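Local coordinates for protein putative enoyl-CoA hydratase/isomerase (Acinetobacter baumannii, PDB 3FDU) that is a putative enoyl-CoA hydratase or isomerase of the crotonase family, which probably acts on the acyl chain of a coenzyme A thioester, at residues Leu150-Gln154 and Ala155-Lys159; Ile222-Ile225 and Asp226-Glu230. The protein carries 4 engineered substitutions. All coordinates share one frame; numbering follows the deposited sequence.

Contact 1: Leu150-Gln154 and Ala155-Lys159; sequences LLVKQ and AGYHK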
# COMPACT_ATOMS: atom_id res chain seq x y z
N LEU A 150 2.07 -6.63 -7.12
CA LEU A 150 0.67 -6.32 -6.74
C LEU A 150 0.34 -6.57 -5.26
O LEU A 150 -0.39 -5.76 -4.65
CB LEU A 150 -0.33 -7.06 -7.62
CG LEU A 150 -0.21 -6.79 -9.13
CD1 LEU A 150 -1.24 -7.70 -9.83
CD2 LEU A 150 -0.46 -5.33 -9.42
N LEU A 151 0.85 -7.66 -4.68
CA LEU A 151 0.57 -7.89 -3.24
C LEU A 151 1.36 -6.89 -2.37
O LEU A 151 0.88 -6.41 -1.36
CB LEU A 151 0.96 -9.35 -2.83
CG LEU A 151 0.50 -9.73 -1.40
CD1 LEU A 151 -1.04 -9.67 -1.25
CD2 LEU A 151 1.00 -11.16 -1.01
N VAL A 152 2.60 -6.56 -2.75
CA VAL A 152 3.33 -5.53 -2.00
C VAL A 152 2.55 -4.20 -2.03
O VAL A 152 2.43 -3.47 -1.03
CB VAL A 152 4.78 -5.28 -2.60
CG1 VAL A 152 5.41 -3.98 -2.03
CG2 VAL A 152 5.67 -6.44 -2.31
N LYS A 153 2.02 -3.86 -3.19
CA LYS A 153 1.22 -2.61 -3.30
C LYS A 153 -0.11 -2.68 -2.51
O LYS A 153 -0.49 -1.73 -1.84
CB LYS A 153 0.95 -2.26 -4.77
CG LYS A 153 2.24 -1.68 -5.46
CD LYS A 153 2.01 -1.40 -6.98
CE LYS A 153 3.37 -1.16 -7.67
NZ LYS A 153 3.22 -0.91 -9.14
N GLN A 154 -0.81 -3.80 -2.59
CA GLN A 154 -2.14 -3.94 -1.98
C GLN A 154 -2.04 -4.12 -0.45
O GLN A 154 -2.84 -3.55 0.30
CB GLN A 154 -2.88 -5.12 -2.63
CG GLN A 154 -4.30 -5.44 -2.03
CD GLN A 154 -5.34 -4.35 -2.23
OE1 GLN A 154 -6.07 -4.37 -3.21
NE2 GLN A 154 -5.46 -3.42 -1.28
N ALA A 155 -1.04 -4.88 0.01
CA ALA A 155 -0.95 -5.22 1.44
C ALA A 155 0.14 -4.46 2.19
O ALA A 155 0.16 -4.51 3.41
CB ALA A 155 -0.77 -6.71 1.63
N GLY A 156 1.05 -3.79 1.48
CA GLY A 156 2.21 -3.21 2.17
C GLY A 156 3.36 -4.24 2.08
O GLY A 156 3.13 -5.43 2.07
N TYR A 157 4.62 -3.78 2.04
CA TYR A 157 5.74 -4.75 1.93
C TYR A 157 5.81 -5.78 3.08
O TYR A 157 5.90 -6.99 2.84
CB TYR A 157 7.09 -4.01 1.83
CG TYR A 157 8.23 -4.99 1.56
CD1 TYR A 157 8.67 -5.25 0.26
CD2 TYR A 157 8.85 -5.67 2.62
CE1 TYR A 157 9.71 -6.15 0.03
CE2 TYR A 157 9.90 -6.59 2.39
CZ TYR A 157 10.31 -6.82 1.10
OH TYR A 157 11.32 -7.71 0.85
N HIS A 158 5.76 -5.33 4.34
CA HIS A 158 5.90 -6.28 5.46
C HIS A 158 4.88 -7.40 5.44
O HIS A 158 5.21 -8.56 5.67
CB HIS A 158 5.85 -5.54 6.82
CG HIS A 158 7.12 -4.82 7.17
ND1 HIS A 158 7.15 -3.66 7.92
CD2 HIS A 158 8.41 -5.11 6.88
CE1 HIS A 158 8.40 -3.25 8.06
NE2 HIS A 158 9.19 -4.12 7.45
N LYS A 159 3.61 -7.07 5.22
CA LYS A 159 2.59 -8.13 5.22
C LYS A 159 2.72 -9.02 4.01
O LYS A 159 2.50 -10.23 4.09
CB LYS A 159 1.15 -7.56 5.29
CG LYS A 159 0.08 -8.63 5.50
CD LYS A 159 0.25 -9.44 6.86
CE LYS A 159 0.48 -8.44 8.06
NZ LYS A 159 0.58 -9.03 9.46

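Contact 2: Ile222-Ile225 and Asp226-Glu230; sequences IECI and DHEAE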
# COMPACT_ATOMS: atom_id res chain seq x y z
N ILE A 222 1.37 -6.73 -16.99
CA ILE A 222 1.55 -7.85 -17.88
C ILE A 222 3.01 -8.27 -17.92
O ILE A 222 3.32 -9.46 -17.79
CB ILE A 222 1.05 -7.53 -19.31
CG1 ILE A 222 -0.45 -7.23 -19.35
CG2 ILE A 222 1.30 -8.69 -20.20
CD1 ILE A 222 -1.31 -8.43 -18.96
N GLU A 223 3.93 -7.31 -18.07
CA GLU A 223 5.37 -7.57 -18.01
C GLU A 223 5.82 -8.25 -16.71
O GLU A 223 6.70 -9.14 -16.75
CB GLU A 223 6.19 -6.27 -18.23
CG GLU A 223 6.21 -5.84 -19.73
CD GLU A 223 6.58 -4.35 -19.96
OE1 GLU A 223 6.70 -3.59 -18.98
OE2 GLU A 223 6.75 -3.95 -21.15
N CYS A 224 5.25 -7.84 -15.58
CA CYS A 224 5.59 -8.47 -14.29
C CYS A 224 5.11 -9.92 -14.26
O CYS A 224 5.87 -10.83 -13.91
CB CYS A 224 4.99 -7.68 -13.13
SG CYS A 224 5.33 -8.42 -11.48
N ILE A 225 3.86 -10.16 -14.66
CA ILE A 225 3.37 -11.55 -14.77
C ILE A 225 4.31 -12.46 -15.61
O ILE A 225 4.64 -13.57 -15.21
CB ILE A 225 1.91 -11.56 -15.30
CG1 ILE A 225 1.02 -10.94 -14.20
CG2 ILE A 225 1.41 -13.05 -15.68
CD1 ILE A 225 -0.43 -10.57 -14.67
N ASP A 226 4.76 -11.93 -16.74
CA ASP A 226 5.60 -12.70 -17.71
C ASP A 226 6.98 -12.97 -17.14
O ASP A 226 7.52 -14.05 -17.31
CB ASP A 226 5.68 -11.99 -19.07
CG ASP A 226 4.38 -12.15 -19.91
OD1 ASP A 226 3.55 -13.07 -19.71
OD2 ASP A 226 4.18 -11.35 -20.84
N HIS A 227 7.55 -12.01 -16.45
CA HIS A 227 8.91 -12.18 -15.97
C HIS A 227 8.87 -13.11 -14.73
O HIS A 227 9.76 -13.94 -14.51
CB HIS A 227 9.54 -10.83 -15.61
CG HIS A 227 10.79 -10.96 -14.81
ND1 HIS A 227 11.87 -11.70 -15.25
CD2 HIS A 227 11.11 -10.52 -13.56
CE1 HIS A 227 12.82 -11.68 -14.33
NE2 HIS A 227 12.38 -10.97 -13.30
N GLU A 228 7.82 -12.98 -13.92
CA GLU A 228 7.60 -13.97 -12.85
C GLU A 228 7.49 -15.38 -13.44
O GLU A 228 8.04 -16.34 -12.87
CB GLU A 228 6.31 -13.67 -12.09
CG GLU A 228 6.46 -12.57 -11.04
CD GLU A 228 5.17 -12.39 -10.19
OE1 GLU A 228 4.16 -13.05 -10.54
OE2 GLU A 228 5.20 -11.61 -9.20
N ALA A 229 6.74 -15.50 -14.53
CA ALA A 229 6.47 -16.80 -15.14
C ALA A 229 7.80 -17.44 -15.53
O ALA A 229 7.98 -18.64 -15.41
CB ALA A 229 5.54 -16.65 -16.39
N GLU A 230 8.75 -16.65 -15.99
CA GLU A 230 10.06 -17.21 -16.38
C GLU A 230 10.81 -17.81 -15.18
O GLU A 230 11.29 -18.98 -15.20
CB GLU A 230 10.88 -16.10 -17.10
CG GLU A 230 12.29 -16.53 -17.46
CD GLU A 230 12.97 -15.53 -18.44
OE1 GLU A 230 13.86 -15.99 -19.17
OE2 GLU A 230 12.61 -14.32 -18.48
O HOH W 1 3.18 -14.37 -12.92

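Contact 1: Leu150-Gln154 and Ala155-Lys159
Ala155, Val152 and Tyr157 carry this contact, at the break between helix 147-155 and helix 157-166. Ala155 ends the first helix. Its N donates to Leu151 O over 2.8 Å, with an N-H...O angle of 158°. Its CB methyl packs against Leu151 CD1 at 4.1 Å, on the preceding turn. Val152 flanks the break. Its CG1 is 4.0 Å from Tyr157 CA, and its CG2 meets Tyr157 CD1 obliquely at 4.1 Å. The two side chains run side by side. Tyr157 CG is anti to its own N (chi1 -174°), which lays the ring alongside the valine, at the face covered by the second subunit. There Tyr157 OH is hydrogen-bonded to Asp122 OD1 of that subunit, and Met214 of the same subunit packs on both Val152 and Tyr157. Gly156 makes the bend. Its N gives Val152 O a weak hydrogen bond of 2.9 Å. Its positive phi of 94° turns the chain out of the helix. Gln154 OE1 accepts a hydrogen bond from His158 N of the third subunit. Gly156, the first residue after helix 147-155 with positive phi, is also the N-cap residue of helix 157-166, at the subunit interface of a crotonase-fold trimer.

Contact 2: Ile222-Ile225 and Asp226-Glu230
Cys224 and Glu228 meet one turn apart on the buried side of helix 218-236. Cys224 SG is 3.9 Å from Glu228 OE2, a loose approach, not a bond. The glutamate chi1 of -80° sets CG beside its own N, where CG lies 3.4 Å from Cys224 O. Both carboxylate oxygens are held: OE2 is hydrogen-bonded to Ser148 OG, and OE1 to Gly146 N. A water donates to Glu228 OE1 (2.9 Å) and to Ile225 O (2.8 Å), which also accepts from Ala229 N. This is a regular alpha-helix, with four successive i+4 to i backbone hydrogen bonds, from Asp226 N to Ile222 O through Ala229 N to Ile225 O. The straightest runs from Glu228 N to Cys224 O (2.9 Å, 168°). Ile222 and Asp226 lie side by side, with Ile222 CG2 4.0 Å from Asp226 OD2. Asp226 OD1 forms a salt bridge with Lys93 of helix 87-97. The solvent side is looser. Glu223 and His227 are exposed, joined mainly by the backbone bond from His227 N to Glu223 O. Of the histidine side chain, CB alone comes near, 3.5 Å from Glu223 O. The ring leads away, and His227 packs on Leu213 of the second subunit.

How the contacts relate
From the N terminus, contact 1 comes first, at the junction of helices 147-155 and 157-166. Contact 2 follows within helix 218-236. Each is local, with no residues between its segments, so neither closes a long loop. They run in series and neither nest nor cross. Their centres lie 18 Å apart and their nearest atoms about 6 Å, so they do not touch. The start of helix 147-155 still joins them, because Ser148 and Gln149 pack on Cys224. Contact 1 lies where its helices meet neighbouring subunits. Contact 2 ties helix 218-236 to helix 87-97 and to the start of helix 147-155 within one chain.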